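Local coordinates for protein fatty acid CoA ligase (Marinactinospora thermotolerans, PDB 6SQ8) that belongs to the ANL superfamily of AMP-binding enzymes and holds adenosine monophosphate in its pocket, at residues Thr378-Thr383 against Leu390-Arg395. Numbering follows the deposited sequence.
Sequences TGDVGT and LHLTDR. With AMP (adenosine monophosphate), chain G.
Asp380 sets its carboxylate carbon CG anti to the carbonyl carbon (chi1 -68°), while the Arg395 chain bends at chi2 (39°), and acid and guanidinium meet on the face of the hairpin that looks to AMP. Asp380 OD1 lies at the guanidinium edge, in its plane, in a weak salt bridge of 3.4 Å to Arg395 NH1, whose modelled place is uncertain. Gly379 CA sits over one guanidinium face, 3.9 Å above the plane and offset toward the rim. The ribose O2' of AMP donates to Asp380 OD1 at 2.6 Å; O3' also lies beside the carboxylate, but its exact place is doubtful. Tyr297 OH binds Asp380 OD2, and Thr378 OG1 accepts from Asp380 N in an ST turn at the corner the chain turns at Gly379.

The antiparallel strands 380-383 and 390-395 are joined through a classic beta bulge, Thr393 and Asp394 both facing Val381. Thr393 N reaches Val381 O at 2.9 Å, tilted from the carbonyl plane, and Asp394 N adds a weak bond to the same oxygen; Val381 N returns a bond to Asp394 O (2.7 Å). Beyond the bulge, Gly382 stands opposite Leu392 as a non-hydrogen-bonded pair, and Thr383 and His391 exchange two backbone bonds. Leu392 CD2 packs on Asp380 CB, and CD1 approaches N3 of the adenine at 4.0 Å. The hairpin thus presents a buried acid to the ribose hydroxyl O2', and the guanidinium, if placed as modelled, may temper the acid's negative charge.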
loop_
_atom_site.group_PDB
_atom_site.type_symbol
_atom_site.label_atom_id
_atom_site.label_comp_id
_atom_site.label_asym_id
_atom_site.label_seq_id
_atom_site.Cartn_x
_atom_site.Cartn_y
_atom_site.Cartn_z
ATOM N N THR A 378 -3.360 13.138 -7.239
ATOM C CA THR A 378 -2.937 12.190 -6.222
ATOM C C THR A 378 -3.497 12.575 -4.854
ATOM O O THR A 378 -3.830 11.704 -4.075
ATOM C CB THR A 378 -1.412 12.103 -6.116
ATOM O OG1 THR A 378 -0.924 13.406 -5.786
ATOM C CG2 THR A 378 -0.766 11.580 -7.384
ATOM N N GLY A 379 -3.556 13.880 -4.574
ATOM C CA GLY A 379 -3.894 14.374 -3.235
ATOM C C GLY A 379 -2.661 14.756 -2.423
ATOM O O GLY A 379 -2.777 15.194 -1.289
ATOM N N ASP A 380 -1.474 14.558 -3.024
ATOM C CA ASP A 380 -0.213 14.894 -2.434
ATOM C C ASP A 380 0.280 16.202 -3.040
ATOM O O ASP A 380 -0.109 16.580 -4.152
ATOM C CB ASP A 380 0.828 13.809 -2.672
ATOM C CG ASP A 380 0.517 12.535 -1.925
ATOM O OD1 ASP A 380 0.165 12.650 -0.705
ATOM O OD2 ASP A 380 0.601 11.426 -2.568
ATOM N N VAL A 381 1.163 16.841 -2.273
ATOM C CA VAL A 381 1.813 18.073 -2.612
ATOM C C VAL A 381 3.327 17.831 -2.528
ATOM O O VAL A 381 3.806 17.123 -1.649
ATOM C CB VAL A 381 1.320 19.172 -1.654
ATOM C CG1 VAL A 381 2.291 20.319 -1.520
ATOM C CG2 VAL A 381 -0.039 19.685 -2.070
ATOM N N GLY A 382 4.081 18.410 -3.465
ATOM C CA GLY A 382 5.520 18.167 -3.510
ATOM C C GLY A 382 6.232 18.934 -4.611
ATOM O O GLY A 382 5.701 19.890 -5.165
ATOM N N THR A 383 7.464 18.511 -4.894
ATOM C CA THR A 383 8.303 19.171 -5.850
ATOM C C THR A 383 9.454 18.252 -6.283
ATOM O O THR A 383 9.818 17.312 -5.568
ATOM C CB THR A 383 8.860 20.473 -5.262
ATOM O OG1 THR A 383 9.442 21.210 -6.335
ATOM C CG2 THR A 383 9.913 20.254 -4.198
ATOM N N LEU A 390 11.269 13.145 -7.047
ATOM C CA LEU A 390 10.111 13.782 -6.489
ATOM C C LEU A 390 10.246 13.769 -4.964
ATOM O O LEU A 390 10.648 12.752 -4.370
ATOM C CB LEU A 390 8.860 13.033 -6.948
ATOM C CG LEU A 390 7.538 13.540 -6.368
ATOM C CD1 LEU A 390 7.272 14.975 -6.786
ATOM C CD2 LEU A 390 6.390 12.651 -6.791
ATOM N N HIS A 391 9.924 14.917 -4.348
ATOM C CA HIS A 391 9.893 15.073 -2.906
ATOM C C HIS A 391 8.473 15.477 -2.482
ATOM O O HIS A 391 7.948 16.491 -2.943
ATOM C CB HIS A 391 10.881 16.152 -2.469
ATOM C CG HIS A 391 12.318 15.759 -2.512
ATOM N ND1 HIS A 391 13.059 15.760 -3.684
ATOM C CD2 HIS A 391 13.182 15.442 -1.524
ATOM C CE1 HIS A 391 14.311 15.435 -3.411
ATOM N NE2 HIS A 391 14.408 15.227 -2.092
ATOM N N LEU A 392 7.867 14.710 -1.574
ATOM C CA LEU A 392 6.552 15.032 -1.080
ATOM C C LEU A 392 6.685 15.865 0.196
ATOM O O LEU A 392 7.310 15.413 1.141
ATOM C CB LEU A 392 5.785 13.746 -0.770
ATOM C CG LEU A 392 5.551 12.819 -1.969
ATOM C CD1 LEU A 392 4.731 11.600 -1.564
ATOM C CD2 LEU A 392 4.892 13.539 -3.144
ATOM N N THR A 393 6.017 17.031 0.227
ATOM C CA THR A 393 6.011 17.897 1.380
ATOM C C THR A 393 4.767 17.689 2.247
ATOM O O THR A 393 4.802 18.049 3.427
ATOM C CB THR A 393 6.126 19.365 0.958
ATOM O OG1 THR A 393 4.934 19.733 0.254
ATOM C CG2 THR A 393 7.384 19.617 0.155
ATOM N N ASP A 394 3.692 17.130 1.684
ATOM C CA ASP A 394 2.457 16.953 2.452
ATOM C C ASP A 394 1.348 16.276 1.633
ATOM O O ASP A 394 1.255 16.400 0.432
ATOM C CB ASP A 394 1.885 18.296 2.925
ATOM C CG ASP A 394 1.845 18.483 4.434
ATOM O OD1 ASP A 394 1.727 17.470 5.151
ATOM O OD2 ASP A 394 1.921 19.642 4.873
ATOM N N ARG A 395 0.471 15.590 2.353
ATOM C CA ARG A 395 -0.921 15.367 1.953
ATOM C C ARG A 395 -1.606 16.746 1.913
ATOM O O ARG A 395 -1.381 17.571 2.779
ATOM C CB ARG A 395 -1.507 14.411 3.002
ATOM C CG ARG A 395 -2.565 13.423 2.545
ATOM C CD ARG A 395 -2.383 12.766 1.190
ATOM N NE ARG A 395 -3.692 12.319 0.726
ATOM C CZ ARG A 395 -3.901 11.530 -0.323
ATOM N NH1 ARG A 395 -2.890 11.195 -1.103
ATOM N NH2 ARG A 395 -5.114 11.076 -0.592
HETATM P P AMP G . -4.123 5.989 0.000
HETATM O O1P AMP G . -3.972 5.050 -1.161
HETATM O O2P AMP G . -4.995 7.221 -0.282
HETATM O O3P AMP G . -4.494 5.229 1.256
HETATM O "O5'" AMP G . -2.589 6.513 0.248
HETATM C "C5'" AMP G . -1.854 7.439 -0.577
HETATM C "C4'" AMP G . -1.013 8.413 0.243
HETATM O "O4'" AMP G . -0.092 7.765 1.108
HETATM C "C3'" AMP G . -0.143 9.271 -0.632
HETATM O "O3'" AMP G . -0.903 10.415 -0.898
HETATM C "C2'" AMP G . 1.136 9.567 0.149
HETATM O "O2'" AMP G . 1.195 10.812 0.882
HETATM C "C1'" AMP G . 1.196 8.403 1.124
HETATM N N9 AMP G . 2.283 7.484 0.696
HETATM C C8 AMP G . 2.167 6.265 0.119
HETATM N N7 AMP G . 3.396 5.736 -0.127
HETATM C C5 AMP G . 4.313 6.636 0.294
HETATM C C6 AMP G . 5.793 6.729 0.329
HETATM N N6 AMP G . 6.563 5.735 -0.125
HETATM N N1 AMP G . 6.335 7.845 0.853
HETATM C C2 AMP G . 5.562 8.862 1.326
HETATM N N3 AMP G . 4.210 8.861 1.324
HETATM C C4 AMP G . 3.560 7.788 0.834
#